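Local coordinates for protein glycerate dehydrogenase/glyoxylate reductase (Thermus thermophilus, PDB 2CUK) that probably reduces hydroxypyruvate and glyoxylate with NAD(P)H, as a member of the D-isomer specific 2-hydroxyacid dehydrogenase family, at residues A108-L111 against A112-R116; E241-R244 against G245-G249; T255-E258 against P259-G263; H264-Y267 against A268-N271. All coordinates share one frame; numbering follows the deposited sequence.

Contact 1: residues A108-L111 against A112-R116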
ATOM      1  N   ALA A 108      -0.101   4.439  -0.041  1.00 14.13           N
ATOM      2  CA  ALA A 108      -0.286   3.195   0.699  1.00 12.98           C
ATOM      3  C   ALA A 108      -1.678   3.166   1.339  1.00 13.63           C
ATOM      4  O   ALA A 108      -2.332   2.124   1.371  1.00 12.88           O
ATOM      5  CB  ALA A 108       0.790   3.060   1.769  1.00 12.97           C
ATOM      6  N   LEU A 109      -2.123   4.315   1.846  1.00 13.86           N
ATOM      7  CA  LEU A 109      -3.435   4.426   2.480  1.00 14.47           C
ATOM      8  C   LEU A 109      -4.558   4.332   1.450  1.00 14.50           C
ATOM      9  O   LEU A 109      -5.599   3.725   1.706  1.00 14.14           O
ATOM     10  CB  LEU A 109      -3.544   5.748   3.258  1.00 14.10           C
ATOM     11  CG  LEU A 109      -2.767   5.833   4.579  1.00 17.15           C
ATOM     12  CD1 LEU A 109      -2.864   7.247   5.158  1.00 13.65           C
ATOM     13  CD2 LEU A 109      -3.326   4.812   5.565  1.00 15.96           C
ATOM     14  N   LEU A 110      -4.352   4.934   0.283  1.00 15.95           N
ATOM     15  CA  LEU A 110      -5.362   4.869  -0.769  1.00 15.37           C
ATOM     16  C   LEU A 110      -5.586   3.401  -1.136  1.00 15.96           C
ATOM     17  O   LEU A 110      -6.722   2.932  -1.206  1.00 13.97           O
ATOM     18  CB  LEU A 110      -4.903   5.654  -2.004  1.00 17.00           C
ATOM     19  CG  LEU A 110      -5.702   5.435  -3.297  1.00 19.02           C
ATOM     20  CD1 LEU A 110      -7.190   5.630  -3.042  1.00 22.03           C
ATOM     21  CD2 LEU A 110      -5.213   6.393  -4.363  1.00 19.94           C
ATOM     22  N   LEU A 111      -4.491   2.678  -1.359  1.00 14.47           N
ATOM     23  CA  LEU A 111      -4.565   1.267  -1.719  1.00 13.96           C
ATOM     24  C   LEU A 111      -5.081   0.428  -0.559  1.00 13.74           C
ATOM     25  O   LEU A 111      -5.824  -0.532  -0.766  1.00 15.60           O
ATOM     26  CB  LEU A 111      -3.189   0.762  -2.158  1.00 13.44           C
ATOM     27  CG  LEU A 111      -2.684   1.302  -3.499  1.00 15.72           C
ATOM     28  CD1 LEU A 111      -1.201   0.992  -3.671  1.00 15.69           C
ATOM     29  CD2 LEU A 111      -3.502   0.676  -4.622  1.00 16.28           C
ATOM     30  N   ALA A 112      -4.695   0.793   0.661  1.00 12.61           N
ATOM     31  CA  ALA A 112      -5.140   0.060   1.839  1.00 13.79           C
ATOM     32  C   ALA A 112      -6.664   0.090   1.942  1.00 13.69           C
ATOM     33  O   ALA A 112      -7.290  -0.920   2.243  1.00 14.66           O
ATOM     34  CB  ALA A 112      -4.526   0.660   3.089  1.00 14.92           C
ATOM     35  N   VAL A 113      -7.246   1.261   1.699  1.00 13.07           N
ATOM     36  CA  VAL A 113      -8.691   1.452   1.765  1.00 12.62           C
ATOM     37  C   VAL A 113      -9.397   0.902   0.527  1.00 13.70           C
ATOM     38  O   VAL A 113     -10.319   0.097   0.636  1.00 13.42           O
ATOM     39  CB  VAL A 113      -9.049   2.957   1.904  1.00 13.08           C
ATOM     40  CG1 VAL A 113     -10.563   3.157   1.815  1.00 11.97           C
ATOM     41  CG2 VAL A 113      -8.531   3.493   3.225  1.00 11.98           C
ATOM     42  N   ALA A 114      -8.948   1.335  -0.648  1.00 11.90           N
ATOM     43  CA  ALA A 114      -9.561   0.940  -1.908  1.00 13.85           C
ATOM     44  C   ALA A 114      -9.637  -0.584  -2.060  1.00 14.23           C
ATOM     45  O   ALA A 114     -10.623  -1.145  -2.523  1.00 14.37           O
ATOM     46  CB  ALA A 114      -8.738   1.538  -3.048  1.00 11.80           C
ATOM     47  N   ARG A 115      -8.535  -1.261  -1.682  1.00 12.88           N
ATOM     48  CA  ARG A 115      -8.497  -2.708  -1.898  1.00 13.52           C
ATOM     49  C   ARG A 115      -8.573  -3.502  -0.586  1.00 13.24           C
ATOM     50  O   ARG A 115      -8.273  -4.688  -0.527  1.00 14.12           O
ATOM     51  CB  ARG A 115      -7.200  -3.045  -2.635  1.00 15.45           C
ATOM     52  CG  ARG A 115      -7.113  -2.364  -4.000  1.00 18.02           C
ATOM     53  CD  ARG A 115      -8.141  -2.924  -4.990  1.00 18.01           C
ATOM     54  NE  ARG A 115      -8.222  -4.384  -4.876  1.00 20.53           N
ATOM     55  CZ  ARG A 115      -7.491  -5.111  -5.742  1.00 18.42           C
ATOM     56  NH1 ARG A 115      -6.737  -4.509  -6.644  1.00 19.96           N
ATOM     57  NH2 ARG A 115      -7.530  -6.445  -5.681  1.00 21.23           N
ATOM     58  N   ARG A 116      -8.976  -2.798   0.490  1.00 12.15           N
ATOM     59  CA  ARG A 116      -9.250  -3.477   1.758  1.00 14.10           C
ATOM     60  C   ARG A 116      -8.099  -4.383   2.196  1.00 14.54           C
ATOM     61  O   ARG A 116      -8.290  -5.515   2.619  1.00 14.14           O
ATOM     62  CB  ARG A 116     -10.521  -4.303   1.584  1.00 13.43           C
ATOM     63  CG  ARG A 116     -11.680  -3.473   1.034  1.00 12.70           C
ATOM     64  CD  ARG A 116     -12.875  -4.345   0.639  1.00 13.97           C
ATOM     65  NE  ARG A 116     -13.556  -4.840   1.837  1.00 15.96           N
ATOM     66  CZ  ARG A 116     -14.697  -5.526   1.658  1.00 17.46           C
ATOM     67  NH1 ARG A 116     -15.163  -5.733   0.439  1.00 16.61           N
ATOM     68  NH2 ARG A 116     -15.338  -6.026   2.717  1.00 13.97           N
TER
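A chi1 of 174° in V113 sends CG1 out opposite the backbone N and leaves CG2 on the N side, where it rests 3.3 Å from L109 O, one turn back. In L110 a chi1 of 167° likewise swings CG away from the backbone N, and CD1 then lies alongside CB of A114 at a loose 4.4 Å. The remaining grip is backbone: A112 N to A108 O (2.8 Å), V113 N to L109 O (3.0 Å), A114 N to L110 O (2.8 Å) and R115 N to L111 O (3.0 Å) are the successive i to i+4 bonds of helix 99-114. R116, with positive phi, is the C-prime residue of a Schellman motif, its N bonded to V113 O while the next residue's N reaches back to A112 O; R116 is also the N-cap of helix 117-125. A114 and V113 both pack on I224 of strand 224-227. On the dimer side A108 and L111 pack reciprocally against L111 and A108 of the second subunit. The bent chain of R115 carries NH1 to A101 O and NH2 to G279 O, both of that subunit.

Contact 2: residues E241-R244 against G245-G249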
ATOM      1  N   GLU A 241     -19.759   9.989  10.866  1.00 15.90           N
ATOM      2  CA  GLU A 241     -21.116   9.987  10.328  1.00 15.87           C
ATOM      3  C   GLU A 241     -21.142   9.568   8.856  1.00 14.69           C
ATOM      4  O   GLU A 241     -21.926   8.705   8.463  1.00 12.81           O
ATOM      5  CB  GLU A 241     -21.730  11.381  10.467  1.00 16.29           C
ATOM      6  CG  GLU A 241     -21.936  11.834  11.908  1.00 16.71           C
ATOM      7  CD  GLU A 241     -22.395  13.286  12.011  1.00 19.29           C
ATOM      8  OE1 GLU A 241     -22.944  13.815  11.021  1.00 22.04           O
ATOM      9  OE2 GLU A 241     -22.220  13.896  13.086  1.00 18.19           O
ATOM     10  N   ALA A 242     -20.271  10.183   8.060  1.00 14.01           N
ATOM     11  CA  ALA A 242     -20.178   9.928   6.625  1.00 14.89           C
ATOM     12  C   ALA A 242     -19.681   8.538   6.267  1.00 14.54           C
ATOM     13  O   ALA A 242     -19.964   8.034   5.176  1.00 17.23           O
ATOM     14  CB  ALA A 242     -19.267  10.983   5.969  1.00 15.25           C
ATOM     15  N   LEU A 243     -18.942   7.918   7.178  1.00 14.48           N
ATOM     16  CA  LEU A 243     -18.398   6.589   6.927  1.00 15.18           C
ATOM     17  C   LEU A 243     -19.391   5.461   7.149  1.00 16.30           C
ATOM     18  O   LEU A 243     -19.162   4.338   6.708  1.00 16.48           O
ATOM     19  CB  LEU A 243     -17.163   6.349   7.800  1.00 14.67           C
ATOM     20  CG  LEU A 243     -15.881   7.063   7.358  1.00 13.98           C
ATOM     21  CD1 LEU A 243     -14.818   6.893   8.411  1.00 16.94           C
ATOM     22  CD2 LEU A 243     -15.408   6.492   6.032  1.00 15.39           C
ATOM     23  N   ARG A 244     -20.501   5.750   7.818  1.00 17.44           N
ATOM     24  CA  ARG A 244     -21.471   4.695   8.076  1.00 20.62           C
ATOM     25  C   ARG A 244     -22.149   4.170   6.818  1.00 21.17           C
ATOM     26  O   ARG A 244     -22.528   3.003   6.768  1.00 22.22           O
ATOM     27  CB  ARG A 244     -22.504   5.159   9.108  1.00 22.46           C
ATOM     28  CG  ARG A 244     -21.882   5.383  10.482  1.00 28.47           C
ATOM     29  CD  ARG A 244     -22.914   5.503  11.588  1.00 33.25           C
ATOM     30  NE  ARG A 244     -22.298   5.891  12.859  1.00 37.19           N
ATOM     31  CZ  ARG A 244     -21.476   5.124  13.570  1.00 37.87           C
ATOM     32  NH1 ARG A 244     -21.159   3.907  13.144  1.00 40.01           N
ATOM     33  NH2 ARG A 244     -20.966   5.577  14.708  1.00 37.62           N
ATOM     34  N   GLY A 245     -22.276   5.009   5.791  1.00 20.79           N
ATOM     35  CA  GLY A 245     -22.910   4.555   4.564  1.00 19.12           C
ATOM     36  C   GLY A 245     -22.681   5.402   3.319  1.00 18.83           C
ATOM     37  O   GLY A 245     -22.862   4.925   2.197  1.00 21.36           O
ATOM     38  N   HIS A 246     -22.282   6.656   3.501  1.00 15.65           N
ATOM     39  CA  HIS A 246     -22.051   7.544   2.367  1.00 15.27           C
ATOM     40  C   HIS A 246     -20.697   7.310   1.688  1.00 15.20           C
ATOM     41  O   HIS A 246     -20.640   6.983   0.502  1.00 16.52           O
ATOM     42  CB  HIS A 246     -22.162   9.005   2.816  1.00 15.36           C
ATOM     43  CG  HIS A 246     -22.010   9.988   1.700  1.00 17.64           C
ATOM     44  ND1 HIS A 246     -22.858  10.017   0.614  1.00 15.97           N
ATOM     45  CD2 HIS A 246     -21.093  10.964   1.490  1.00 16.64           C
ATOM     46  CE1 HIS A 246     -22.471  10.970  -0.217  1.00 18.78           C
ATOM     47  NE2 HIS A 246     -21.403  11.558   0.291  1.00 17.54           N
ATOM     48  N   LEU A 247     -19.613   7.470   2.441  1.00 14.41           N
ATOM     49  CA  LEU A 247     -18.263   7.279   1.900  1.00 14.08           C
ATOM     50  C   LEU A 247     -17.843   5.823   1.829  1.00 15.35           C
ATOM     51  O   LEU A 247     -18.216   5.018   2.686  1.00 16.24           O
ATOM     52  CB  LEU A 247     -17.239   8.039   2.748  1.00 13.85           C
ATOM     53  CG  LEU A 247     -17.340   9.564   2.727  1.00 14.94           C
ATOM     54  CD1 LEU A 247     -16.336  10.160   3.707  1.00 15.31           C
ATOM     55  CD2 LEU A 247     -17.085  10.071   1.314  1.00 14.51           C
ATOM     56  N   PHE A 248     -17.072   5.477   0.800  1.00 13.37           N
ATOM     57  CA  PHE A 248     -16.586   4.109   0.669  1.00 14.47           C
ATOM     58  C   PHE A 248     -15.659   3.869   1.861  1.00 14.48           C
ATOM     59  O   PHE A 248     -15.673   2.799   2.464  1.00 13.74           O
ATOM     60  CB  PHE A 248     -15.788   3.931  -0.623  1.00 15.14           C
ATOM     61  CG  PHE A 248     -15.236   2.541  -0.810  1.00 16.27           C
ATOM     62  CD1 PHE A 248     -16.010   1.545  -1.392  1.00 16.51           C
ATOM     63  CD2 PHE A 248     -13.944   2.229  -0.397  1.00 15.89           C
ATOM     64  CE1 PHE A 248     -15.504   0.255  -1.566  1.00 19.33           C
ATOM     65  CE2 PHE A 248     -13.427   0.946  -0.563  1.00 17.42           C
ATOM     66  CZ  PHE A 248     -14.207  -0.043  -1.148  1.00 16.82           C
ATOM     67  N   GLY A 249     -14.853   4.878   2.190  1.00 14.26           N
ATOM     68  CA  GLY A 249     -13.925   4.749   3.301  1.00 14.78           C
ATOM     69  C   GLY A 249     -12.978   5.924   3.457  1.00 15.83           C
ATOM     70  O   GLY A 249     -13.078   6.921   2.735  1.00 14.71           O
TER
HETATM   71  O   HOH W   1     -22.936   7.783   6.050  1.00 17.59           O
HETATM   72  O   HOH W   2     -20.012   3.534   4.080  1.00 28.61           O
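A242 O receives the N-H of L247, five residues on, at 2.8 Å and almost straight (175°), which closes a pi-turn at the C-terminal end of helix 236-243. The same oxygen takes a weak second bond from H246 N, 3.2 Å away and strongly bent. That N-H is better served by a water, which accepts from H246 N at 2.9 Å and donates to E241 O, bridging the two arms of the turn. A second water sits within hydrogen-bonding distance of both L243 O and L247 O. Next to the polar turn the apolar side chains close up. CB of A242 meets the CD1 branch of L247 at 3.8 Å. L243 places CG opposite its carbonyl carbon (chi1 -75°), which carries CD2 forward alongside L247 CB at 4.1 Å and over the backbone of G249, whose CA lies 3.6 Å from that methyl. The ring of H246 leaves this apolar cluster, its NE2 bonded to M219 O and its plane inclined against the ring of F217. E241 reaches the other way, to a salt bridge with R213. The turn links helix 236-243 to strand 249-252 in the parallel sheet of the Rossmann-type domain, where G249 forms a backbone hydrogen bond with L225 of the adjacent strand 224-227.

Contact 3: residues T255-E258 against P259-G263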
ATOM      1  N   THR A 255      -4.972  12.851  12.765  1.00 18.45           N
ATOM      2  CA  THR A 255      -6.322  12.946  13.306  1.00 21.05           C
ATOM      3  C   THR A 255      -6.524  14.140  14.237  1.00 23.73           C
ATOM      4  O   THR A 255      -5.593  14.895  14.523  1.00 23.90           O
ATOM      5  CB  THR A 255      -6.688  11.664  14.091  1.00 21.12           C
ATOM      6  OG1 THR A 255      -5.839  11.549  15.240  1.00 18.68           O
ATOM      7  CG2 THR A 255      -6.501  10.426  13.215  1.00 18.42           C
ATOM      8  N   ASP A 256      -7.759  14.292  14.703  1.00 25.42           N
ATOM      9  CA  ASP A 256      -8.134  15.360  15.622  1.00 27.44           C
ATOM     10  C   ASP A 256      -9.215  14.798  16.547  1.00 27.96           C
ATOM     11  O   ASP A 256     -10.338  14.524  16.112  1.00 26.87           O
ATOM     12  CB  ASP A 256      -8.683  16.567  14.853  1.00 30.23           C
ATOM     13  CG  ASP A 256      -8.942  17.765  15.756  1.00 34.36           C
ATOM     14  OD1 ASP A 256      -9.477  17.566  16.866  1.00 37.18           O
ATOM     15  OD2 ASP A 256      -8.622  18.904  15.356  1.00 35.69           O
ATOM     16  N   PRO A 257      -8.894  14.622  17.838  1.00 27.25           N
ATOM     17  CA  PRO A 257      -7.598  14.920  18.450  1.00 26.97           C
ATOM     18  C   PRO A 257      -6.527  13.912  18.048  1.00 27.63           C
ATOM     19  O   PRO A 257      -6.826  12.875  17.451  1.00 24.91           O
ATOM     20  CB  PRO A 257      -7.911  14.867  19.937  1.00 27.36           C
ATOM     21  CG  PRO A 257      -8.886  13.739  20.002  1.00 27.52           C
ATOM     22  CD  PRO A 257      -9.813  14.038  18.831  1.00 27.44           C
ATOM     23  N   GLU A 258      -5.281  14.222  18.383  1.00 27.14           N
ATOM     24  CA  GLU A 258      -4.170  13.346  18.052  1.00 28.07           C
ATOM     25  C   GLU A 258      -3.195  13.259  19.223  1.00 28.54           C
ATOM     26  O   GLU A 258      -2.759  14.281  19.756  1.00 27.70           O
ATOM     27  CB  GLU A 258      -3.452  13.878  16.812  1.00 29.70           C
ATOM     28  CG  GLU A 258      -2.384  12.960  16.253  1.00 31.94           C
ATOM     29  CD  GLU A 258      -1.704  13.545  15.031  1.00 32.30           C
ATOM     30  OE1 GLU A 258      -2.389  13.747  14.007  1.00 32.90           O
ATOM     31  OE2 GLU A 258      -0.485  13.811  15.095  1.00 35.80           O
ATOM     32  N   PRO A 259      -2.853  12.034  19.651  1.00 27.69           N
ATOM     33  CA  PRO A 259      -3.326  10.753  19.106  1.00 27.33           C
ATOM     34  C   PRO A 259      -4.841  10.572  19.250  1.00 27.35           C
ATOM     35  O   PRO A 259      -5.481  11.235  20.071  1.00 26.15           O
ATOM     36  CB  PRO A 259      -2.559   9.722  19.932  1.00 27.91           C
ATOM     37  CG  PRO A 259      -1.299  10.451  20.313  1.00 28.99           C
ATOM     38  CD  PRO A 259      -1.821  11.813  20.679  1.00 28.00           C
ATOM     39  N   LEU A 260      -5.408   9.680  18.444  1.00 26.39           N
ATOM     40  CA  LEU A 260      -6.840   9.395  18.499  1.00 27.66           C
ATOM     41  C   LEU A 260      -7.033   8.253  19.497  1.00 28.51           C
ATOM     42  O   LEU A 260      -6.570   7.137  19.258  1.00 26.91           O
ATOM     43  CB  LEU A 260      -7.354   8.963  17.122  1.00 26.83           C
ATOM     44  CG  LEU A 260      -8.872   8.882  16.960  1.00 27.27           C
ATOM     45  CD1 LEU A 260      -9.461  10.288  16.883  1.00 27.39           C
ATOM     46  CD2 LEU A 260      -9.208   8.109  15.704  1.00 28.85           C
ATOM     47  N   PRO A 261      -7.717   8.520  20.627  1.00 29.27           N
ATOM     48  CA  PRO A 261      -7.985   7.539  21.685  1.00 29.82           C
ATOM     49  C   PRO A 261      -8.525   6.210  21.166  1.00 29.96           C
ATOM     50  O   PRO A 261      -9.364   6.182  20.267  1.00 29.96           O
ATOM     51  CB  PRO A 261      -8.994   8.260  22.576  1.00 31.56           C
ATOM     52  CG  PRO A 261      -8.591   9.685  22.434  1.00 30.88           C
ATOM     53  CD  PRO A 261      -8.369   9.803  20.944  1.00 30.32           C
ATOM     54  N   PRO A 262      -8.058   5.090  21.748  1.00 30.57           N
ATOM     55  CA  PRO A 262      -8.437   3.714  21.401  1.00 30.63           C
ATOM     56  C   PRO A 262      -9.935   3.432  21.290  1.00 29.88           C
ATOM     57  O   PRO A 262     -10.360   2.642  20.443  1.00 30.29           O
ATOM     58  CB  PRO A 262      -7.785   2.889  22.508  1.00 31.13           C
ATOM     59  CG  PRO A 262      -7.397   3.821  23.599  1.00 32.95           C
ATOM     60  CD  PRO A 262      -7.082   5.090  22.852  1.00 30.48           C
ATOM     61  N   GLY A 263     -10.730   4.074  22.140  1.00 27.45           N
ATOM     62  CA  GLY A 263     -12.166   3.852  22.116  1.00 26.96           C
ATOM     63  C   GLY A 263     -12.952   4.705  21.135  1.00 26.66           C
ATOM     64  O   GLY A 263     -14.180   4.650  21.114  1.00 26.59           O
TER
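OG1 of T255 lies 3.5 Å from L260 CB, the two side chains crossing at about a right angle. Beside them, L260 CD1 approaches P257 O at 3.7 Å and the CD of the P257 ring at 4.2 Å, while CG of P257 meets CD of P261 at 4.1 Å, the two proline rings also set crosswise. The hydroxyl of T255 gets its place from a chi1 of 65°, the crowded position between the backbone N and the carbonyl carbon, and from there T255 OG1 donates to P257 O at 2.8 Å. A valine here would remove that hydroxyl, and the P257 carbonyl would probably be left without its mate and the turn freer to shift against L260. The extended chain of E258 reaches across the same loop, and OE1 accepts T255 N at 3.0 Å through its anti lone pair. Cis peptide bonds precede both P257 and P259, consistent with the sharp bends of the chain there. Further out, OG1 of T236 donates to D256 O, and W129 of the second subunit packs on T255, E258 and P259. E258 OE2 lies close to H277 ND1, an arrangement consistent with the Glu-His pair of the active site in D-isomer specific 2-hydroxyacid dehydrogenases, which would put this loop at the catalytic cleft.

Contact 4: residues H264-Y267 against A268-N271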
ATOM      1  N   HIS A 264     -12.257   5.492  20.322  1.00 26.05           N
ATOM      2  CA  HIS A 264     -12.922   6.348  19.342  1.00 25.53           C
ATOM      3  C   HIS A 264     -13.592   5.481  18.271  1.00 24.89           C
ATOM      4  O   HIS A 264     -13.004   4.514  17.789  1.00 26.81           O
ATOM      5  CB  HIS A 264     -11.899   7.291  18.703  1.00 25.04           C
ATOM      6  CG  HIS A 264     -12.513   8.419  17.936  1.00 26.47           C
ATOM      7  ND1 HIS A 264     -13.046   8.261  16.673  1.00 26.27           N
ATOM      8  CD2 HIS A 264     -12.707   9.718  18.267  1.00 25.91           C
ATOM      9  CE1 HIS A 264     -13.544   9.415  16.263  1.00 25.83           C
ATOM     10  NE2 HIS A 264     -13.352  10.315  17.210  1.00 24.70           N
ATOM     11  N   PRO A 265     -14.836   5.814  17.892  1.00 23.61           N
ATOM     12  CA  PRO A 265     -15.572   5.049  16.876  1.00 22.95           C
ATOM     13  C   PRO A 265     -14.861   4.766  15.547  1.00 22.70           C
ATOM     14  O   PRO A 265     -15.121   3.746  14.915  1.00 21.61           O
ATOM     15  CB  PRO A 265     -16.872   5.845  16.701  1.00 23.84           C
ATOM     16  CG  PRO A 265     -16.559   7.207  17.280  1.00 24.94           C
ATOM     17  CD  PRO A 265     -15.676   6.888  18.443  1.00 22.90           C
ATOM     18  N   LEU A 266     -13.969   5.649  15.112  1.00 21.34           N
ATOM     19  CA  LEU A 266     -13.269   5.398  13.856  1.00 19.97           C
ATOM     20  C   LEU A 266     -12.546   4.054  13.865  1.00 19.99           C
ATOM     21  O   LEU A 266     -12.436   3.404  12.830  1.00 19.61           O
ATOM     22  CB  LEU A 266     -12.261   6.509  13.557  1.00 21.09           C
ATOM     23  CG  LEU A 266     -12.820   7.749  12.855  1.00 19.88           C
ATOM     24  CD1 LEU A 266     -11.710   8.766  12.670  1.00 20.17           C
ATOM     25  CD2 LEU A 266     -13.422   7.354  11.509  1.00 19.68           C
ATOM     26  N   TYR A 267     -12.061   3.637  15.031  1.00 20.13           N
ATOM     27  CA  TYR A 267     -11.344   2.367  15.139  1.00 20.63           C
ATOM     28  C   TYR A 267     -12.257   1.165  14.971  1.00 20.94           C
ATOM     29  O   TYR A 267     -11.792   0.072  14.665  1.00 22.55           O
ATOM     30  CB  TYR A 267     -10.619   2.267  16.484  1.00 21.53           C
ATOM     31  CG  TYR A 267      -9.398   3.145  16.594  1.00 20.32           C
ATOM     32  CD1 TYR A 267      -8.294   2.953  15.757  1.00 22.33           C
ATOM     33  CD2 TYR A 267      -9.338   4.168  17.536  1.00 21.84           C
ATOM     34  CE1 TYR A 267      -7.162   3.764  15.860  1.00 22.87           C
ATOM     35  CE2 TYR A 267      -8.215   4.980  17.650  1.00 22.55           C
ATOM     36  CZ  TYR A 267      -7.131   4.774  16.812  1.00 23.68           C
ATOM     37  OH  TYR A 267      -6.016   5.572  16.942  1.00 23.87           O
ATOM     38  N   ALA A 268     -13.556   1.370  15.168  1.00 22.32           N
ATOM     39  CA  ALA A 268     -14.526   0.292  15.034  1.00 21.80           C
ATOM     40  C   ALA A 268     -15.077   0.190  13.607  1.00 22.91           C
ATOM     41  O   ALA A 268     -15.865  -0.705  13.303  1.00 24.39           O
ATOM     42  CB  ALA A 268     -15.669   0.497  16.024  1.00 23.06           C
ATOM     43  N   LEU A 269     -14.658   1.101  12.733  1.00 19.95           N
ATOM     44  CA  LEU A 269     -15.121   1.097  11.344  1.00 20.87           C
ATOM     45  C   LEU A 269     -14.112   0.406  10.433  1.00 19.31           C
ATOM     46  O   LEU A 269     -13.002   0.895  10.237  1.00 18.52           O
ATOM     47  CB  LEU A 269     -15.363   2.531  10.852  1.00 19.62           C
ATOM     48  CG  LEU A 269     -16.490   3.291  11.557  1.00 21.97           C
ATOM     49  CD1 LEU A 269     -16.560   4.724  11.044  1.00 21.71           C
ATOM     50  CD2 LEU A 269     -17.809   2.573  11.318  1.00 22.84           C
ATOM     51  N   PRO A 270     -14.487  -0.751   9.870  1.00 19.06           N
ATOM     52  CA  PRO A 270     -13.589  -1.489   8.984  1.00 18.75           C
ATOM     53  C   PRO A 270     -13.176  -0.744   7.716  1.00 18.57           C
ATOM     54  O   PRO A 270     -12.150  -1.069   7.121  1.00 16.28           O
ATOM     55  CB  PRO A 270     -14.364  -2.778   8.695  1.00 20.95           C
ATOM     56  CG  PRO A 270     -15.797  -2.369   8.864  1.00 22.37           C
ATOM     57  CD  PRO A 270     -15.742  -1.493  10.084  1.00 20.73           C
ATOM     58  N   ASN A 271     -13.960   0.254   7.306  1.00 17.02           N
ATOM     59  CA  ASN A 271     -13.621   1.017   6.103  1.00 16.40           C
ATOM     60  C   ASN A 271     -12.773   2.252   6.418  1.00 17.34           C
ATOM     61  O   ASN A 271     -12.596   3.132   5.577  1.00 16.37           O
ATOM     62  CB  ASN A 271     -14.891   1.397   5.319  1.00 16.17           C
ATOM     63  CG  ASN A 271     -15.850   2.266   6.116  1.00 19.38           C
ATOM     64  OD1 ASN A 271     -15.924   2.179   7.343  1.00 19.61           O
ATOM     65  ND2 ASN A 271     -16.612   3.096   5.411  1.00 19.90           N
TER
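L266 and L269 cross obliquely, CD2 of the first 4.1 Å from CD1 of the second, within a run of overlapping i to i+3 turns in the loop between strands 249-252 and 272-274 of the Rossmann-type domain. A268 N donates to P265 O at 2.9 Å and L269 N to L266 O at 3.2 Å. Both donors stand well above the carbonyl planes, 58° and 68° out of them, as the tight winding demands. The packed side belongs to the leucines: L266 is buried against V240 and L243 of helix 236-243, and L269 leans on L243 as well. P265 and A268 form the solvent-exposed side, held by the backbone bond between them with few side-chain contacts; CB of A268 lies 3.5 Å from P265 O. CB of Y267 stays 3.3 Å from A268 N, while the phenol OH is bonded to L260 O and A124 of the second subunit packs on Y267. At the start of the run H264 holds the turn through its imidazole: CD of P265 lies 3.4 Å above the H264 ring plane, offset toward the rim, and ND1 of H264 accepts L266 N at 3.2 Å, close to that plane.

In the fold
The four contacts follow one another along the chain, all in the NAD-binding region of the protein. Contact 2 and contact 4, with centres about 11 Å apart, are joined by N271 of contact 4, whose ND2 probably bonds both L243 O and F248 O at 3.1 Å, while L243 CD1 meets L266 CD2 at 3.4 Å. Contact 4 meets contact 3 through L260 CD2 and L266 CD1, 4.0 Å apart. Contact 1 touches contacts 2 and 4: F248 CE2 reaches V113 O at 3.4 Å, and V113 CG1 packs on N271 O. Contacts 1 and 3 do not touch, their nearest atoms about 9 Å apart, yet both meet the second subunit. Contact 3, with E258 beside H277, probably borders the active site.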